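Local coordinates for endoglucanase (Clostridium thermocellum, PDB 2YIK), which probably hydrolyses the beta-1,4-glucosidic bonds of cellulose, as a family 9 endoglucanase from a cellulose-degrading bacterium, at residues Y395-Q400 / N502-G507; L404-H409 / S415-W420. All blocks are in the same frame, centred on the assembly; numbering follows the deposited sequence.

Contact 1. Residues Y395-Q400 / N502-G507; sequences YNTAAQ and NAAFVG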
ATOM      1  N   TYR A 395       0.771  -4.276  11.144  1.00 23.25           N
ATOM      2  CA  TYR A 395       0.138  -5.593  11.064  1.00 22.99           C
ATOM      3  C   TYR A 395      -1.231  -5.572  11.732  1.00 23.32           C
ATOM      4  O   TYR A 395      -2.204  -6.114  11.206  1.00 22.14           O
ATOM      5  CB  TYR A 395       0.995  -6.647  11.763  1.00 23.87           C
ATOM      6  CG  TYR A 395       2.324  -6.903  11.106  1.00 25.33           C
ATOM      7  CD1 TYR A 395       2.397  -7.206   9.753  1.00 25.37           C
ATOM      8  CD2 TYR A 395       3.504  -6.914  11.853  1.00 27.20           C
ATOM      9  CE1 TYR A 395       3.612  -7.524   9.151  1.00 28.10           C
ATOM     10  CE2 TYR A 395       4.729  -7.232  11.259  1.00 27.84           C
ATOM     11  CZ  TYR A 395       4.768  -7.539   9.907  1.00 28.75           C
ATOM     12  OH  TYR A 395       5.955  -7.882   9.304  1.00 32.87           O
ATOM     13  N   ASN A 396      -1.286  -4.948  12.905  1.00 21.90           N
ATOM     14  CA  ASN A 396      -2.522  -4.863  13.662  1.00 22.98           C
ATOM     15  C   ASN A 396      -3.633  -4.166  12.878  1.00 22.02           C
ATOM     16  O   ASN A 396      -4.747  -4.675  12.801  1.00 24.82           O
ATOM     17  CB  ASN A 396      -2.279  -4.132  14.987  1.00 22.05           C
ATOM     18  CG  ASN A 396      -3.506  -4.131  15.888  1.00 22.97           C
ATOM     19  OD1 ASN A 396      -4.455  -3.385  15.666  1.00 24.90           O
ATOM     20  ND2 ASN A 396      -3.491  -4.982  16.902  1.00 22.27           N
ATOM     21  N   THR A 397      -3.335  -3.007  12.299  1.00 22.23           N
ATOM     22  CA  THR A 397      -4.348  -2.284  11.538  1.00 22.21           C
ATOM     23  C   THR A 397      -4.767  -3.032  10.267  1.00 22.15           C
ATOM     24  O   THR A 397      -5.889  -2.858   9.793  1.00 21.85           O
ATOM     25  CB  THR A 397      -3.889  -0.836  11.202  1.00 21.85           C
ATOM     26  OG1 THR A 397      -2.617  -0.851  10.542  1.00 21.18           O
ATOM     27  CG2 THR A 397      -3.798  -0.015  12.482  1.00 21.34           C
ATOM     28  N   ALA A 398      -3.877  -3.872   9.735  1.00 22.05           N
ATOM     29  CA  ALA A 398      -4.200  -4.669   8.553  1.00 22.67           C
ATOM     30  C   ALA A 398      -5.242  -5.703   8.968  1.00 22.46           C
ATOM     31  O   ALA A 398      -6.175  -5.997   8.219  1.00 24.36           O
ATOM     32  CB  ALA A 398      -2.962  -5.361   8.021  1.00 22.73           C
ATOM     33  N   ALA A 399      -5.078  -6.260  10.164  1.00 21.84           N
ATOM     34  CA  ALA A 399      -6.035  -7.235  10.678  1.00 22.12           C
ATOM     35  C   ALA A 399      -7.357  -6.517  10.925  1.00 20.70           C
ATOM     36  O   ALA A 399      -8.428  -7.068  10.678  1.00 21.17           O
ATOM     37  CB  ALA A 399      -5.521  -7.855  11.980  1.00 22.62           C
ATOM     38  N   GLN A 400      -7.275  -5.285  11.425  1.00 22.49           N
ATOM     39  CA  GLN A 400      -8.471  -4.487  11.680  1.00 22.03           C
ATOM     40  C   GLN A 400      -9.236  -4.296  10.372  1.00 22.72           C
ATOM     41  O   GLN A 400     -10.458  -4.453  10.319  1.00 23.96           O
ATOM     42  CB  GLN A 400      -8.094  -3.115  12.251  1.00 22.90           C
ATOM     43  CG  GLN A 400      -7.603  -3.116  13.698  1.00 21.01           C
ATOM     44  CD  GLN A 400      -7.381  -1.705  14.225  1.00 24.45           C
ATOM     45  OE1 GLN A 400      -8.200  -0.815  13.991  1.00 24.03           O
ATOM     46  NE2 GLN A 400      -6.278  -1.494  14.942  1.00 21.05           N
ATOM     47  N   ASN A 502       0.834   3.152   6.970  1.00 23.79           N
ATOM     48  CA  ASN A 502      -0.425   3.890   6.979  1.00 24.93           C
ATOM     49  C   ASN A 502      -1.496   3.344   6.039  1.00 23.32           C
ATOM     50  O   ASN A 502      -2.671   3.684   6.171  1.00 24.80           O
ATOM     51  CB  ASN A 502      -0.173   5.374   6.650  1.00 25.22           C
ATOM     52  CG  ASN A 502      -0.033   6.240   7.898  1.00 27.22           C
ATOM     53  OD1 ASN A 502      -0.801   7.185   8.104  1.00 28.63           O
ATOM     54  ND2 ASN A 502       0.941   5.920   8.733  1.00 24.73           N
ATOM     55  N   ALA A 503      -1.095   2.488   5.109  1.00 22.77           N
ATOM     56  CA  ALA A 503      -2.013   1.933   4.117  1.00 22.01           C
ATOM     57  C   ALA A 503      -3.320   1.306   4.616  1.00 22.57           C
ATOM     58  O   ALA A 503      -4.408   1.783   4.273  1.00 22.18           O
ATOM     59  CB  ALA A 503      -1.261   0.948   3.233  1.00 23.15           C
ATOM     60  N   ALA A 504      -3.233   0.241   5.408  1.00 20.02           N
ATOM     61  CA  ALA A 504      -4.450  -0.400   5.903  1.00 20.76           C
ATOM     62  C   ALA A 504      -5.096   0.453   6.991  1.00 19.73           C
ATOM     63  O   ALA A 504      -6.306   0.394   7.207  1.00 20.81           O
ATOM     64  CB  ALA A 504      -4.146  -1.806   6.441  1.00 18.69           C
ATOM     65  N   PHE A 505      -4.274   1.249   7.665  1.00 21.97           N
ATOM     66  CA  PHE A 505      -4.735   2.131   8.734  1.00 23.02           C
ATOM     67  C   PHE A 505      -5.820   3.088   8.225  1.00 24.11           C
ATOM     68  O   PHE A 505      -6.802   3.347   8.923  1.00 24.54           O
ATOM     69  CB  PHE A 505      -3.525   2.890   9.309  1.00 23.61           C
ATOM     70  CG  PHE A 505      -3.879   4.012  10.255  1.00 25.97           C
ATOM     71  CD1 PHE A 505      -4.766   3.818  11.315  1.00 25.89           C
ATOM     72  CD2 PHE A 505      -3.276   5.259  10.109  1.00 24.67           C
ATOM     73  CE1 PHE A 505      -5.062   4.857  12.203  1.00 26.65           C
ATOM     74  CE2 PHE A 505      -3.562   6.308  10.990  1.00 27.62           C
ATOM     75  CZ  PHE A 505      -4.452   6.108  12.046  1.00 26.79           C
ATOM     76  N   VAL A 506      -5.659   3.592   7.007  1.00 22.74           N
ATOM     77  CA  VAL A 506      -6.649   4.503   6.448  1.00 23.09           C
ATOM     78  C   VAL A 506      -7.997   3.797   6.357  1.00 24.17           C
ATOM     79  O   VAL A 506      -9.008   4.298   6.852  1.00 24.73           O
ATOM     80  CB  VAL A 506      -6.238   4.993   5.041  1.00 24.06           C
ATOM     81  CG1 VAL A 506      -7.364   5.840   4.423  1.00 22.58           C
ATOM     82  CG2 VAL A 506      -4.951   5.796   5.139  1.00 23.54           C
ATOM     83  N   GLY A 507      -7.996   2.621   5.737  1.00 24.37           N
ATOM     84  CA  GLY A 507      -9.217   1.854   5.578  1.00 24.15           C
ATOM     85  C   GLY A 507      -9.871   1.435   6.883  1.00 24.27           C
ATOM     86  O   GLY A 507     -11.103   1.402   6.980  1.00 22.41           O
TER
HETATM   87  O   HOH W   1      -1.616  -0.109   8.099  1.00 23.99           O

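Contact 2. Residues L404-H409 / S415-W420; sequences LVYDKH and SKYANW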
ATOM      1  N   LEU A 404     -13.031  -5.560   9.504  1.00 23.79           N
ATOM      2  CA  LEU A 404     -14.113  -4.665   9.107  1.00 24.70           C
ATOM      3  C   LEU A 404     -14.686  -5.012   7.728  1.00 24.67           C
ATOM      4  O   LEU A 404     -15.879  -4.850   7.489  1.00 24.26           O
ATOM      5  CB  LEU A 404     -13.609  -3.222   9.156  1.00 21.73           C
ATOM      6  CG  LEU A 404     -13.187  -2.848  10.589  1.00 21.40           C
ATOM      7  CD1 LEU A 404     -12.187  -1.707  10.582  1.00 18.77           C
ATOM      8  CD2 LEU A 404     -14.430  -2.496  11.394  1.00 18.92           C
ATOM      9  N   VAL A 405     -13.834  -5.499   6.831  1.00 25.58           N
ATOM     10  CA  VAL A 405     -14.283  -5.896   5.502  1.00 24.74           C
ATOM     11  C   VAL A 405     -15.147  -7.166   5.616  1.00 25.85           C
ATOM     12  O   VAL A 405     -16.164  -7.307   4.932  1.00 25.04           O
ATOM     13  CB  VAL A 405     -13.072  -6.160   4.563  1.00 24.87           C
ATOM     14  CG1 VAL A 405     -13.515  -6.946   3.329  1.00 21.82           C
ATOM     15  CG2 VAL A 405     -12.452  -4.831   4.146  1.00 23.01           C
ATOM     16  N   TYR A 406     -14.747  -8.081   6.495  1.00 25.35           N
ATOM     17  CA  TYR A 406     -15.500  -9.319   6.688  1.00 25.63           C
ATOM     18  C   TYR A 406     -16.904  -9.004   7.202  1.00 26.18           C
ATOM     19  O   TYR A 406     -17.895  -9.545   6.700  1.00 25.19           O
ATOM     20  CB  TYR A 406     -14.798 -10.238   7.692  1.00 24.40           C
ATOM     21  CG  TYR A 406     -15.492 -11.571   7.886  1.00 23.19           C
ATOM     22  CD1 TYR A 406     -16.553 -11.705   8.782  1.00 24.26           C
ATOM     23  CD2 TYR A 406     -15.096 -12.694   7.165  1.00 21.89           C
ATOM     24  CE1 TYR A 406     -17.201 -12.925   8.953  1.00 24.25           C
ATOM     25  CE2 TYR A 406     -15.731 -13.919   7.330  1.00 21.80           C
ATOM     26  CZ  TYR A 406     -16.781 -14.029   8.226  1.00 25.04           C
ATOM     27  OH  TYR A 406     -17.399 -15.245   8.418  1.00 24.58           O
ATOM     28  N   ASP A 407     -16.992  -8.130   8.202  1.00 25.23           N
ATOM     29  CA  ASP A 407     -18.291  -7.778   8.758  1.00 26.33           C
ATOM     30  C   ASP A 407     -19.157  -7.047   7.745  1.00 27.26           C
ATOM     31  O   ASP A 407     -20.374  -7.250   7.706  1.00 27.34           O
ATOM     32  CB  ASP A 407     -18.137  -6.934  10.032  1.00 25.30           C
ATOM     33  CG  ASP A 407     -17.768  -7.780  11.252  1.00 27.22           C
ATOM     34  OD1 ASP A 407     -17.673  -9.017  11.106  1.00 24.26           O
ATOM     35  OD2 ASP A 407     -17.574  -7.214  12.351  1.00 28.46           O
ATOM     36  N   LYS A 408     -18.536  -6.206   6.923  1.00 26.14           N
ATOM     37  CA  LYS A 408     -19.298  -5.482   5.921  1.00 26.30           C
ATOM     38  C   LYS A 408     -19.991  -6.480   5.001  1.00 27.95           C
ATOM     39  O   LYS A 408     -21.168  -6.322   4.668  1.00 25.84           O
ATOM     40  CB  LYS A 408     -18.401  -4.578   5.076  1.00 26.58           C
ATOM     41  CG  LYS A 408     -19.152  -3.947   3.907  1.00 27.67           C
ATOM     42  CD  LYS A 408     -18.226  -3.257   2.917  1.00 28.39           C
ATOM     43  CE  LYS A 408     -18.976  -2.920   1.623  1.00 32.08           C
ATOM     44  NZ  LYS A 408     -18.075  -2.402   0.554  1.00 33.23           N
ATOM     45  N   HIS A 409     -19.263  -7.523   4.618  1.00 26.67           N
ATOM     46  CA  HIS A 409     -19.802  -8.517   3.712  1.00 27.12           C
ATOM     47  C   HIS A 409     -20.600  -9.647   4.340  1.00 26.69           C
ATOM     48  O   HIS A 409     -20.967 -10.612   3.665  1.00 27.66           O
ATOM     49  CB  HIS A 409     -18.667  -9.049   2.848  1.00 26.61           C
ATOM     50  CG  HIS A 409     -18.085  -8.007   1.951  1.00 26.77           C
ATOM     51  ND1 HIS A 409     -18.726  -7.573   0.806  1.00 26.90           N
ATOM     52  CD2 HIS A 409     -16.976  -7.241   2.066  1.00 27.32           C
ATOM     53  CE1 HIS A 409     -18.039  -6.589   0.265  1.00 27.96           C
ATOM     54  NE2 HIS A 409     -16.969  -6.365   1.011  1.00 26.87           N
ATOM     55  N   SER A 415     -19.691  -7.229  14.257  1.00 32.75           N
ATOM     56  CA  SER A 415     -19.664  -8.495  14.946  1.00 30.80           C
ATOM     57  C   SER A 415     -18.463  -8.446  15.907  1.00 29.77           C
ATOM     58  O   SER A 415     -17.863  -7.373  16.131  1.00 28.95           O
ATOM     59  CB  SER A 415     -19.481  -9.647  13.922  1.00 30.15           C
ATOM     60  OG  SER A 415     -18.123  -9.802  13.429  1.00 29.94           O
ATOM     61  N   LYS A 416     -18.159  -9.587  16.524  1.00 29.36           N
ATOM     62  CA  LYS A 416     -17.033  -9.702  17.438  1.00 30.26           C
ATOM     63  C   LYS A 416     -15.755  -9.257  16.698  1.00 29.63           C
ATOM     64  O   LYS A 416     -14.811  -8.787  17.328  1.00 30.12           O
ATOM     65  CB  LYS A 416     -16.891 -11.154  17.938  1.00 30.78           C
ATOM     66  CG  LYS A 416     -16.680 -12.193  16.834  1.00 33.57           C
ATOM     67  CD  LYS A 416     -16.552 -13.603  17.416  1.00 36.47           C
ATOM     68  CE  LYS A 416     -16.412 -14.615  16.285  1.00 38.02           C
ATOM     69  NZ  LYS A 416     -16.340 -16.019  16.780  1.00 40.12           N
ATOM     70  N   TYR A 417     -15.703  -9.403  15.371  1.00 27.68           N
ATOM     71  CA  TYR A 417     -14.495  -8.980  14.642  1.00 26.48           C
ATOM     72  C   TYR A 417     -14.337  -7.458  14.675  1.00 25.63           C
ATOM     73  O   TYR A 417     -13.301  -6.946  15.102  1.00 23.74           O
ATOM     74  CB  TYR A 417     -14.506  -9.483  13.187  1.00 25.65           C
ATOM     75  CG  TYR A 417     -14.486 -10.993  13.085  1.00 26.48           C
ATOM     76  CD1 TYR A 417     -13.756 -11.765  13.995  1.00 26.11           C
ATOM     77  CD2 TYR A 417     -15.213 -11.656  12.096  1.00 27.22           C
ATOM     78  CE1 TYR A 417     -13.754 -13.152  13.928  1.00 26.90           C
ATOM     79  CE2 TYR A 417     -15.216 -13.050  12.019  1.00 27.06           C
ATOM     80  CZ  TYR A 417     -14.489 -13.790  12.938  1.00 28.99           C
ATOM     81  OH  TYR A 417     -14.517 -15.170  12.876  1.00 29.99           O
ATOM     82  N   ALA A 418     -15.365  -6.741  14.231  1.00 26.51           N
ATOM     83  CA  ALA A 418     -15.333  -5.284  14.242  1.00 27.06           C
ATOM     84  C   ALA A 418     -15.162  -4.765  15.671  1.00 27.44           C
ATOM     85  O   ALA A 418     -14.427  -3.808  15.906  1.00 28.40           O
ATOM     86  CB  ALA A 418     -16.614  -4.729  13.637  1.00 27.29           C
ATOM     87  N   ASN A 419     -15.849  -5.392  16.624  1.00 27.70           N
ATOM     88  CA  ASN A 419     -15.741  -4.978  18.019  1.00 27.29           C
ATOM     89  C   ASN A 419     -14.293  -5.128  18.458  1.00 27.13           C
ATOM     90  O   ASN A 419     -13.759  -4.271  19.165  1.00 26.82           O
ATOM     91  CB  ASN A 419     -16.653  -5.821  18.920  1.00 27.23           C
ATOM     92  CG  ASN A 419     -18.123  -5.640  18.587  1.00 30.44           C
ATOM     93  OD1 ASN A 419     -18.524  -4.600  18.071  1.00 30.24           O
ATOM     94  ND2 ASN A 419     -18.934  -6.649  18.892  1.00 30.62           N
ATOM     95  N   TRP A 420     -13.658  -6.219  18.034  1.00 26.80           N
ATOM     96  CA  TRP A 420     -12.261  -6.454  18.370  1.00 25.67           C
ATOM     97  C   TRP A 420     -11.388  -5.384  17.712  1.00 25.62           C
ATOM     98  O   TRP A 420     -10.483  -4.825  18.343  1.00 25.13           O
ATOM     99  CB  TRP A 420     -11.814  -7.826  17.875  1.00 25.19           C
ATOM    100  CG  TRP A 420     -10.330  -8.008  17.949  1.00 24.25           C
ATOM    101  CD1 TRP A 420      -9.594  -8.310  19.055  1.00 23.72           C
ATOM    102  CD2 TRP A 420      -9.394  -7.854  16.872  1.00 24.59           C
ATOM    103  NE1 TRP A 420      -8.255  -8.355  18.737  1.00 23.08           N
ATOM    104  CE2 TRP A 420      -8.105  -8.080  17.405  1.00 23.82           C
ATOM    105  CE3 TRP A 420      -9.521  -7.547  15.512  1.00 22.69           C
ATOM    106  CZ2 TRP A 420      -6.946  -8.007  16.618  1.00 23.85           C
ATOM    107  CZ3 TRP A 420      -8.370  -7.475  14.731  1.00 24.46           C
ATOM    108  CH2 TRP A 420      -7.098  -7.705  15.289  1.00 23.87           C
TER

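Contact 1. Residues Y395-Q400 / N502-G507
Ala504 sets its methyl group directly on the backbone of the facing helix, with CB 3.6 Å from Ala398 CA. The two methyls also meet, Ala398 CB lying 4.1 Å from Ala504 CB. With alanine on each side, nothing bulky separates the backbones, and the CA atoms of Ala398 and Ala504 come within 5.0 Å. The segment axes approach to 7.8 Å and cross at 35°, so the helices run roughly in the same direction although about a hundred residues part them, within what is, for family 9, an (alpha/alpha)6 barrel.

The second apolar contact joins Thr397 and Phe505. Thr397 CG2 comes obliquely to the phenyl ring, 4.1 Å from Phe505 CD1. Phe505 holds CG opposite its own N (chi1 170°), and its ring passes the threonine and also packs on Met425 of helix 416-428.

Polar contact runs through one water. It donates to Thr397 OG1 at 2.7 Å and accepts a weak bond from Phe505 N at 3.0 Å. Thr397 OG1 lies between its own N and carbonyl carbon (chi1 54°), from where it also bonds to Ala393 O one turn back. Threonine thus suits its place twice, its methyl serving the ring and its hydroxyl the water and the helix. Asn396 OD1 takes a nearly straight bond from Gln400 NE2, fixing the amides along one helix flank, while Asn396 ND2 bonds to Val385 O.

Small side chains therefore bring the helices close, and a water makes a polar link, weak on its N-H side, between a buried hydroxyl and a backbone N-H.

Contact 2. Residues L404-H409 / S415-W420
Asp407 reaches from one helix into the first turn of the next, where two backbone N-H groups grip one carboxylate oxygen. Ser415 N, at 2.8 Å, and Ala418 N, at 2.9 Å, approach Asp407 OD2 from opposite faces of the carboxylate plane; Ser415 OG also donates to Asp407 OD1, in a bond whose very short length is doubtful. Asp407 CG lies beside its own backbone N (chi1 -78°), aiming the oxygens at this turn, where N-H groups lack helical acceptors and a negative charge is probably welcome. Ser415 is itself the N-cap, its OG accepting from Tyr417 N at 3.1 Å. The segments form an alpha-alpha hairpin, crossing at 147° across a short connection, the recurring unit of the barrel. On the side facing helix 499-516, Leu404 CD2 rests 3.8 Å from Ala418 CB; alanine's small methyl admits the leucine branch, which also packs on Leu512 and Phe515. Equally tight is the offset edge-to-face pair in which Tyr417 turns its edge to the face of Tyr406, with centroids 5.2 Å apart and planes at 86°; Tyr417 OH goes on to bond Asp370. On the solvent side Ser415 is partly exposed, and the exposed Lys416 and Asn419 point away from helix 404-408.

In the fold
Helix 392-408 serves both contacts: its 395-400 part packs on helix 499-516 in contact 1, and its last turns pair with the start of helix 416-428 in contact 2. Contact 2, a local hairpin, is nested inside the chain loop that contact 1 closes. Their centres lie about 14 Å apart, and they touch where Ala399 CB meets Trp420 CH2 at 3.7 Å. Contact 1 is the deeper, its centre about 10 Å from that of the chain against about 21 Å for contact 2. Both lie away from the zinc and calcium sites and from His451, the predicted active-site residue, although His451 belongs to the chain between the segments of contact 1.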